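Local coordinates for phage-related conserved hypothetical protein, BB2244 (Bordetella bronchiseptica, PDB 2BDV) that is of unknown function but belongs to the SOS response-associated peptidase (SRAP) family, in which relatives act on abasic sites in single-stranded DNA, at residues T40-M45 and H145-V150; T44-V49 and A56-G61. One frame throughout, in Å; residues are numbered along the deposited sequence.

Contact 1: residues T40-M45 and H145-V150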
ATOM      1  N   THR A  40      -4.267  -5.434  -9.865  1.00 28.36           N
ATOM      2  CA  THR A  40      -3.306  -5.075 -10.895  1.00 29.13           C
ATOM      3  C   THR A  40      -1.910  -5.351 -10.346  1.00 29.81           C
ATOM      4  O   THR A  40      -1.765  -5.907  -9.253  1.00 29.40           O
ATOM      5  CB  THR A  40      -3.415  -3.589 -11.286  1.00 29.49           C
ATOM      6  OG1 THR A  40      -3.034  -2.772 -10.175  1.00 30.19           O
ATOM      7  CG2 THR A  40      -4.851  -3.247 -11.690  1.00 30.88           C
ATOM      8  N   ARG A  41      -0.891  -4.961 -11.105  1.00 28.74           N
ATOM      9  CA  ARG A  41       0.495  -5.165 -10.701  1.00 28.84           C
ATOM     10  C   ARG A  41       1.177  -3.819 -10.475  1.00 26.86           C
ATOM     11  O   ARG A  41       1.918  -3.340 -11.339  1.00 28.49           O
ATOM     12  CB  ARG A  41       1.263  -5.917 -11.790  1.00 32.05           C
ATOM     13  CG  ARG A  41       0.620  -7.202 -12.275  1.00 37.26           C
ATOM     14  CD  ARG A  41       0.880  -8.346 -11.326  1.00 41.15           C
ATOM     15  NE  ARG A  41       0.417  -9.617 -11.876  1.00 45.33           N
ATOM     16  CZ  ARG A  41       0.917 -10.193 -12.965  1.00 46.72           C
ATOM     17  NH1 ARG A  41       1.907  -9.613 -13.636  1.00 46.83           N
ATOM     18  NH2 ARG A  41       0.429 -11.355 -13.383  1.00 46.77           N
ATOM     19  N   PRO A  42       0.943  -3.189  -9.315  1.00 23.28           N
ATOM     20  CA  PRO A  42       1.583  -1.895  -9.066  1.00 21.73           C
ATOM     21  C   PRO A  42       3.075  -2.065  -8.820  1.00 19.68           C
ATOM     22  O   PRO A  42       3.526  -3.140  -8.443  1.00 19.02           O
ATOM     23  CB  PRO A  42       0.875  -1.378  -7.807  1.00 20.85           C
ATOM     24  CG  PRO A  42      -0.378  -2.221  -7.702  1.00 20.99           C
ATOM     25  CD  PRO A  42       0.060  -3.562  -8.200  1.00 21.27           C
ATOM     26  N   LEU A  43       3.838  -1.001  -9.042  1.00 19.99           N
ATOM     27  CA  LEU A  43       5.268  -1.044  -8.784  1.00 19.51           C
ATOM     28  C   LEU A  43       5.467  -1.251  -7.295  1.00 20.05           C
ATOM     29  O   LEU A  43       4.703  -0.723  -6.486  1.00 18.67           O
ATOM     30  CB  LEU A  43       5.923   0.276  -9.167  1.00 20.81           C
ATOM     31  CG  LEU A  43       6.247   0.493 -10.639  1.00 25.20           C
ATOM     32  CD1 LEU A  43       6.643   1.937 -10.873  1.00 26.78           C
ATOM     33  CD2 LEU A  43       7.377  -0.460 -11.037  1.00 25.71           C
ATOM     34  N   THR A  44       6.483  -2.028  -6.935  1.00 20.60           N
ATOM     35  CA  THR A  44       6.811  -2.262  -5.529  1.00 19.21           C
ATOM     36  C   THR A  44       8.329  -2.340  -5.410  1.00 20.20           C
ATOM     37  O   THR A  44       9.030  -2.610  -6.388  1.00 21.36           O
ATOM     38  CB  THR A  44       6.228  -3.604  -4.962  1.00 17.43           C
ATOM     39  OG1 THR A  44       7.036  -4.706  -5.391  1.00 15.80           O
ATOM     40  CG2 THR A  44       4.795  -3.826  -5.422  1.00 17.28           C
HETATM   41  N   MSE A  45       8.827  -2.093  -4.208  1.00 19.47           N
HETATM   42  CA  MSE A  45      10.253  -2.176  -3.937  1.00 21.68           C
HETATM   43  C   MSE A  45      10.428  -3.140  -2.775  1.00 20.37           C
HETATM   44  O   MSE A  45       9.653  -3.106  -1.815  1.00 19.90           O
HETATM   45  CB  MSE A  45      10.813  -0.793  -3.612  1.00 22.85           C
HETATM   46  CG  MSE A  45      10.701   0.148  -4.802  1.00 27.73           C
HETATM   47 SE   MSE A  45      11.655   1.809  -4.605  1.00 39.23          SE
HETATM   48  CE  MSE A  45      10.392   2.716  -3.494  1.00 27.32           C
ATOM     49  N   HIS A 145      -0.531 -15.154  -4.376  1.00 22.72           N
ATOM     50  CA  HIS A 145       0.725 -14.529  -3.981  1.00 22.71           C
ATOM     51  C   HIS A 145       0.637 -13.007  -4.048  1.00 20.79           C
ATOM     52  O   HIS A 145       1.638 -12.330  -4.257  1.00 18.88           O
ATOM     53  CB  HIS A 145       1.877 -15.050  -4.850  1.00 22.23           C
ATOM     54  CG  HIS A 145       2.071 -16.530  -4.750  1.00 23.93           C
ATOM     55  ND1 HIS A 145       1.336 -17.427  -5.496  1.00 25.69           N
ATOM     56  CD2 HIS A 145       2.846 -17.277  -3.927  1.00 25.19           C
ATOM     57  CE1 HIS A 145       1.646 -18.659  -5.133  1.00 24.92           C
ATOM     58  NE2 HIS A 145       2.559 -18.596  -4.180  1.00 24.37           N
ATOM     59  N   GLY A 146      -0.570 -12.479  -3.852  1.00 20.73           N
ATOM     60  CA  GLY A 146      -0.772 -11.037  -3.887  1.00 19.70           C
ATOM     61  C   GLY A 146      -0.394 -10.366  -2.574  1.00 19.35           C
ATOM     62  O   GLY A 146      -0.112 -11.045  -1.589  1.00 18.66           O
ATOM     63  N   PHE A 147      -0.382  -9.035  -2.545  1.00 17.83           N
ATOM     64  CA  PHE A 147      -0.025  -8.328  -1.317  1.00 14.65           C
ATOM     65  C   PHE A 147      -1.140  -7.423  -0.811  1.00 14.36           C
ATOM     66  O   PHE A 147      -2.129  -7.203  -1.503  1.00 11.71           O
ATOM     67  CB  PHE A 147       1.253  -7.494  -1.518  1.00 17.17           C
ATOM     68  CG  PHE A 147       1.086  -6.314  -2.443  1.00 19.07           C
ATOM     69  CD1 PHE A 147       1.476  -6.397  -3.774  1.00 18.83           C
ATOM     70  CD2 PHE A 147       0.562  -5.107  -1.975  1.00 21.22           C
ATOM     71  CE1 PHE A 147       1.355  -5.301  -4.632  1.00 19.88           C
ATOM     72  CE2 PHE A 147       0.433  -3.996  -2.827  1.00 20.18           C
ATOM     73  CZ  PHE A 147       0.832  -4.095  -4.159  1.00 19.09           C
ATOM     74  N   ALA A 148      -0.983  -6.920   0.410  1.00 12.34           N
ATOM     75  CA  ALA A 148      -1.951  -5.997   0.985  1.00 14.87           C
ATOM     76  C   ALA A 148      -1.171  -4.781   1.522  1.00 15.38           C
ATOM     77  O   ALA A 148      -0.028  -4.921   1.966  1.00 16.71           O
ATOM     78  CB  ALA A 148      -2.726  -6.674   2.111  1.00 14.08           C
ATOM     79  N   ILE A 149      -1.767  -3.592   1.459  1.00 13.74           N
ATOM     80  CA  ILE A 149      -1.111  -2.393   1.981  1.00 14.22           C
ATOM     81  C   ILE A 149      -1.395  -2.338   3.482  1.00 13.67           C
ATOM     82  O   ILE A 149      -2.537  -2.510   3.891  1.00 13.87           O
ATOM     83  CB  ILE A 149      -1.672  -1.082   1.344  1.00 14.69           C
ATOM     84  CG1 ILE A 149      -1.511  -1.113  -0.175  1.00 15.74           C
ATOM     85  CG2 ILE A 149      -0.925   0.135   1.884  1.00 11.99           C
ATOM     86  CD1 ILE A 149      -0.123  -1.515  -0.604  1.00 21.22           C
ATOM     87  N   VAL A 150      -0.368  -2.127   4.305  1.00 14.77           N
ATOM     88  CA  VAL A 150      -0.588  -2.038   5.756  1.00 14.59           C
ATOM     89  C   VAL A 150      -1.339  -0.735   6.020  1.00 15.93           C
ATOM     90  O   VAL A 150      -0.879   0.334   5.630  1.00 17.10           O
ATOM     91  CB  VAL A 150       0.723  -1.993   6.550  1.00 14.23           C
ATOM     92  CG1 VAL A 150       0.416  -1.839   8.040  1.00 11.77           C
ATOM     93  CG2 VAL A 150       1.531  -3.252   6.298  1.00 12.21           C
TER

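Contact 2: residues T44-V49 and A56-G61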
ATOM      1  N   THR A  44       6.483  -2.028  -6.935  1.00 20.60           N
ATOM      2  CA  THR A  44       6.811  -2.262  -5.529  1.00 19.21           C
ATOM      3  C   THR A  44       8.329  -2.340  -5.410  1.00 20.20           C
ATOM      4  O   THR A  44       9.030  -2.610  -6.388  1.00 21.36           O
ATOM      5  CB  THR A  44       6.228  -3.604  -4.962  1.00 17.43           C
ATOM      6  OG1 THR A  44       7.036  -4.706  -5.391  1.00 15.80           O
ATOM      7  CG2 THR A  44       4.795  -3.826  -5.422  1.00 17.28           C
HETATM    8  N   MSE A  45       8.827  -2.093  -4.208  1.00 19.47           N
HETATM    9  CA  MSE A  45      10.253  -2.176  -3.937  1.00 21.68           C
HETATM   10  C   MSE A  45      10.428  -3.140  -2.775  1.00 20.37           C
HETATM   11  O   MSE A  45       9.653  -3.106  -1.815  1.00 19.90           O
HETATM   12  CB  MSE A  45      10.813  -0.793  -3.612  1.00 22.85           C
HETATM   13  CG  MSE A  45      10.701   0.148  -4.802  1.00 27.73           C
HETATM   14 SE   MSE A  45      11.655   1.809  -4.605  1.00 39.23          SE
HETATM   15  CE  MSE A  45      10.392   2.716  -3.494  1.00 27.32           C
ATOM     16  N   HIS A  46      11.435  -4.007  -2.876  1.00 21.29           N
ATOM     17  CA  HIS A  46      11.682  -5.019  -1.847  1.00 22.01           C
ATOM     18  C   HIS A  46      13.016  -5.754  -1.987  1.00 20.40           C
ATOM     19  O   HIS A  46      13.764  -5.551  -2.939  1.00 21.80           O
ATOM     20  CB  HIS A  46      10.562  -6.059  -1.888  1.00 21.00           C
ATOM     21  CG  HIS A  46      10.522  -6.841  -3.166  1.00 25.26           C
ATOM     22  ND1 HIS A  46      11.501  -7.747  -3.518  1.00 26.36           N
ATOM     23  CD2 HIS A  46       9.633  -6.829  -4.189  1.00 26.35           C
ATOM     24  CE1 HIS A  46      11.216  -8.261  -4.704  1.00 27.00           C
ATOM     25  NE2 HIS A  46      10.089  -7.721  -5.131  1.00 27.83           N
ATOM     26  N   ARG A  47      13.280  -6.628  -1.022  1.00 20.93           N
ATOM     27  CA  ARG A  47      14.487  -7.441  -1.000  1.00 21.58           C
ATOM     28  C   ARG A  47      14.062  -8.864  -0.629  1.00 22.09           C
ATOM     29  O   ARG A  47      14.667  -9.512   0.225  1.00 24.19           O
ATOM     30  CB  ARG A  47      15.470  -6.880   0.032  1.00 19.81           C
ATOM     31  CG  ARG A  47      15.772  -5.412  -0.203  1.00 18.65           C
ATOM     32  CD  ARG A  47      16.688  -4.845   0.854  1.00 22.05           C
ATOM     33  NE  ARG A  47      18.003  -5.482   0.862  1.00 21.13           N
ATOM     34  CZ  ARG A  47      18.936  -5.219   1.771  1.00 21.82           C
ATOM     35  NH1 ARG A  47      20.108  -5.833   1.727  1.00 19.75           N
ATOM     36  NH2 ARG A  47      18.681  -4.343   2.736  1.00 21.16           N
ATOM     37  N   LEU A  48      13.012  -9.342  -1.291  1.00 21.54           N
ATOM     38  CA  LEU A  48      12.462 -10.668  -1.020  1.00 22.70           C
ATOM     39  C   LEU A  48      13.285 -11.842  -1.539  1.00 22.74           C
ATOM     40  O   LEU A  48      13.217 -12.943  -0.991  1.00 20.46           O
ATOM     41  CB  LEU A  48      11.046 -10.760  -1.589  1.00 21.19           C
ATOM     42  CG  LEU A  48      10.074  -9.715  -1.043  1.00 20.43           C
ATOM     43  CD1 LEU A  48       8.712  -9.857  -1.726  1.00 20.06           C
ATOM     44  CD2 LEU A  48       9.956  -9.874   0.456  1.00 19.20           C
ATOM     45  N   VAL A  49      14.050 -11.612  -2.598  1.00 22.97           N
ATOM     46  CA  VAL A  49      14.864 -12.674  -3.165  1.00 23.71           C
ATOM     47  C   VAL A  49      16.358 -12.413  -2.986  1.00 25.00           C
ATOM     48  O   VAL A  49      16.909 -11.467  -3.555  1.00 23.76           O
ATOM     49  CB  VAL A  49      14.561 -12.855  -4.665  1.00 24.51           C
ATOM     50  CG1 VAL A  49      15.309 -14.080  -5.204  1.00 22.19           C
ATOM     51  CG2 VAL A  49      13.049 -13.004  -4.878  1.00 22.98           C
ATOM     52  N   ALA A  56      10.077  -4.039  -8.760  1.00 23.70           N
ATOM     53  CA  ALA A  56       9.285  -4.916  -9.618  1.00 23.01           C
ATOM     54  C   ALA A  56       7.783  -4.751  -9.400  1.00 23.42           C
ATOM     55  O   ALA A  56       7.345  -4.095  -8.455  1.00 24.35           O
ATOM     56  CB  ALA A  56       9.679  -6.373  -9.380  1.00 23.27           C
ATOM     57  N   ARG A  57       7.000  -5.361 -10.283  1.00 23.64           N
ATOM     58  CA  ARG A  57       5.550  -5.289 -10.203  1.00 23.38           C
ATOM     59  C   ARG A  57       4.978  -6.544  -9.577  1.00 23.37           C
ATOM     60  O   ARG A  57       5.166  -7.651 -10.074  1.00 26.27           O
ATOM     61  CB  ARG A  57       4.952  -5.087 -11.598  1.00 23.09           C
ATOM     62  CG  ARG A  57       5.255  -3.730 -12.186  1.00 23.17           C
ATOM     63  CD  ARG A  57       4.517  -3.503 -13.488  1.00 24.44           C
ATOM     64  NE  ARG A  57       4.710  -2.134 -13.978  1.00 25.85           N
ATOM     65  CZ  ARG A  57       4.015  -1.080 -13.562  1.00 23.73           C
ATOM     66  NH1 ARG A  57       3.064  -1.221 -12.650  1.00 25.79           N
ATOM     67  NH2 ARG A  57       4.279   0.118 -14.051  1.00 26.92           N
ATOM     68  N   LEU A  58       4.273  -6.369  -8.470  1.00 23.74           N
ATOM     69  CA  LEU A  58       3.675  -7.499  -7.776  1.00 21.28           C
ATOM     70  C   LEU A  58       2.160  -7.310  -7.771  1.00 20.79           C
ATOM     71  O   LEU A  58       1.666  -6.184  -7.877  1.00 18.35           O
ATOM     72  CB  LEU A  58       4.233  -7.571  -6.347  1.00 20.53           C
ATOM     73  CG  LEU A  58       5.549  -8.338  -6.114  1.00 22.82           C
ATOM     74  CD1 LEU A  58       6.596  -7.951  -7.143  1.00 23.82           C
ATOM     75  CD2 LEU A  58       6.043  -8.060  -4.705  1.00 18.54           C
ATOM     76  N   PRO A  59       1.406  -8.411  -7.679  1.00 20.66           N
ATOM     77  CA  PRO A  59      -0.059  -8.382  -7.662  1.00 20.61           C
ATOM     78  C   PRO A  59      -0.619  -7.823  -6.360  1.00 19.80           C
ATOM     79  O   PRO A  59      -0.274  -8.300  -5.272  1.00 17.03           O
ATOM     80  CB  PRO A  59      -0.442  -9.852  -7.827  1.00 22.35           C
ATOM     81  CG  PRO A  59       0.709 -10.433  -8.546  1.00 23.46           C
ATOM     82  CD  PRO A  59       1.889  -9.785  -7.877  1.00 23.24           C
ATOM     83  N   TRP A  60      -1.483  -6.817  -6.484  1.00 16.51           N
ATOM     84  CA  TRP A  60      -2.126  -6.190  -5.335  1.00 17.54           C
ATOM     85  C   TRP A  60      -3.429  -6.940  -5.064  1.00 18.32           C
ATOM     86  O   TRP A  60      -4.324  -6.960  -5.908  1.00 20.24           O
ATOM     87  CB  TRP A  60      -2.425  -4.713  -5.638  1.00 14.84           C
ATOM     88  CG  TRP A  60      -3.001  -3.953  -4.482  1.00 14.61           C
ATOM     89  CD1 TRP A  60      -2.995  -4.333  -3.171  1.00 15.77           C
ATOM     90  CD2 TRP A  60      -3.616  -2.659  -4.518  1.00 13.22           C
ATOM     91  NE1 TRP A  60      -3.563  -3.363  -2.391  1.00 14.54           N
ATOM     92  CE2 TRP A  60      -3.952  -2.321  -3.192  1.00 14.61           C
ATOM     93  CE3 TRP A  60      -3.915  -1.748  -5.544  1.00 11.93           C
ATOM     94  CZ2 TRP A  60      -4.575  -1.109  -2.857  1.00 13.91           C
ATOM     95  CZ3 TRP A  60      -4.531  -0.550  -5.221  1.00 11.67           C
ATOM     96  CH2 TRP A  60      -4.856  -0.236  -3.883  1.00 15.41           C
ATOM     97  N   GLY A  61      -3.526  -7.567  -3.897  1.00 18.49           N
ATOM     98  CA  GLY A  61      -4.723  -8.317  -3.549  1.00 19.70           C
ATOM     99  C   GLY A  61      -4.373  -9.735  -3.131  1.00 21.05           C
ATOM    100  O   GLY A  61      -4.070 -10.579  -3.977  1.00 21.68           O
TER

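Contact 1: residues T40-M45 and H145-V150
Phe147 has its CG between the backbone N and the carbonyl carbon (chi1 69°), with CB directed toward the opposing segment, and its CE1 and CZ meet Thr44 and Pro42. On that segment, Thr44 has OG1 in the corresponding place (chi1 78°), which leaves CG2 anti to the carbonyl carbon and makes this methyl the group that reaches the ring. The two side chains extend toward one another, with Thr44 CG2 at 3.8 Å from Phe147 CE1. Pro42 comes in at a slant instead: its CD lies 4.1 Å from Phe147 CZ and 4.2 Å from Phe147 CE1. All the touching atoms are carbon, no hydrogen bond crosses between the segments, and just 105 Å² is buried, so van der Waals packing accounts for the contact. It joins the beta hairpin of strands 43-46 and 54-57 to the mixed sheet in which strand 147-151 lies between strands 73-75 and 126-133. Pro42 and Thr44 are two positions apart and both direct their side chains to Phe147, whereas Leu43 between them turns away. The hydroxyl of Thr44 is engaged separately, by a hydrogen bond from OG1 to the carbonyl of Ala56. Further cover for the Phe147 ring comes from a stack with Trp60 and from Ile95 and Val97 of strand 94-99.

Contact 2: residues T44-V49 and A56-G61
Thr44 and Ala56 form an antiparallel, hydrogen-bonded pair, and the evidence for close fit begins here. Thr44 N donates to Ala56 O at 2.7 Å, and Ala56 N returns a bond to Thr44 O at 3.0 Å. Ala56 O also accepts from Thr44 OG1 at 3.1 Å. One oxygen is thus held by two donors of the same residue, the second lying 46° out of the carbonyl plane. Leu58 closes in beside it, its side chain roughly perpendicular to that of Thr44 and bringing CD2 to 3.6 Å from Thr44 OG1. The imidazole of His46 belongs to this packed side too, resting against the Leu58 methyls that reach in from the opposing segment: His46 CD2 is 3.8 Å from Leu58 CD2, and His46 NE2 is 4.0 Å from Leu58 CD1. The pair belongs to the two-stranded hairpin of strands 43-46 and 54-57, in which His46 continues the pairing through backbone hydrogen bonding with Ala54. Ile95 of strand 94-99 packs against Thr44, His46 and Leu48, while Phe147 of strand 147-151 touches Leu58; both link the hairpin to the mixed sheet. The looser side is where the partly exposed Ala56 and Leu48 lie. There His46 NE2 stays 4.5 Å from Ala56 CB, and Leu48 CD1 is 4.4 Å from Leu58 CD2. The imidazole is nevertheless restrained on its own segment. With His46 CG between its backbone N and carbonyl carbon (chi1 65°), the ring is held near its own backbone, where Leu48 N donates to His46 ND1 in an almost straight bond (173°), tilted somewhat from the ring plane, and Leu48 CD1 covers one ring face over its centre.

Overall arrangement
Contacts 1 and 2 have centres about 6 Å apart and share Thr44, whose methyl packs in both, while its hydroxyl and backbone make hydrogen bonds in the second. Strand 43-46 takes part in both: contact 2 pairs it with strand 54-57, and contact 1 packs it on strand 147-151. Segment 56-61 also bridges the two directly. Gly61 N and Phe147 O are 2.8 Å apart, a probable hydrogen bond, and Phe147 CE1 packs 3.4 Å from Leu58 O. On the hairpin side, Arg57 NH1 lies 2.7 Å from Arg41 O, probably as a hydrogen bond, tying the residues preceding strand 43-46 to strand 54-57.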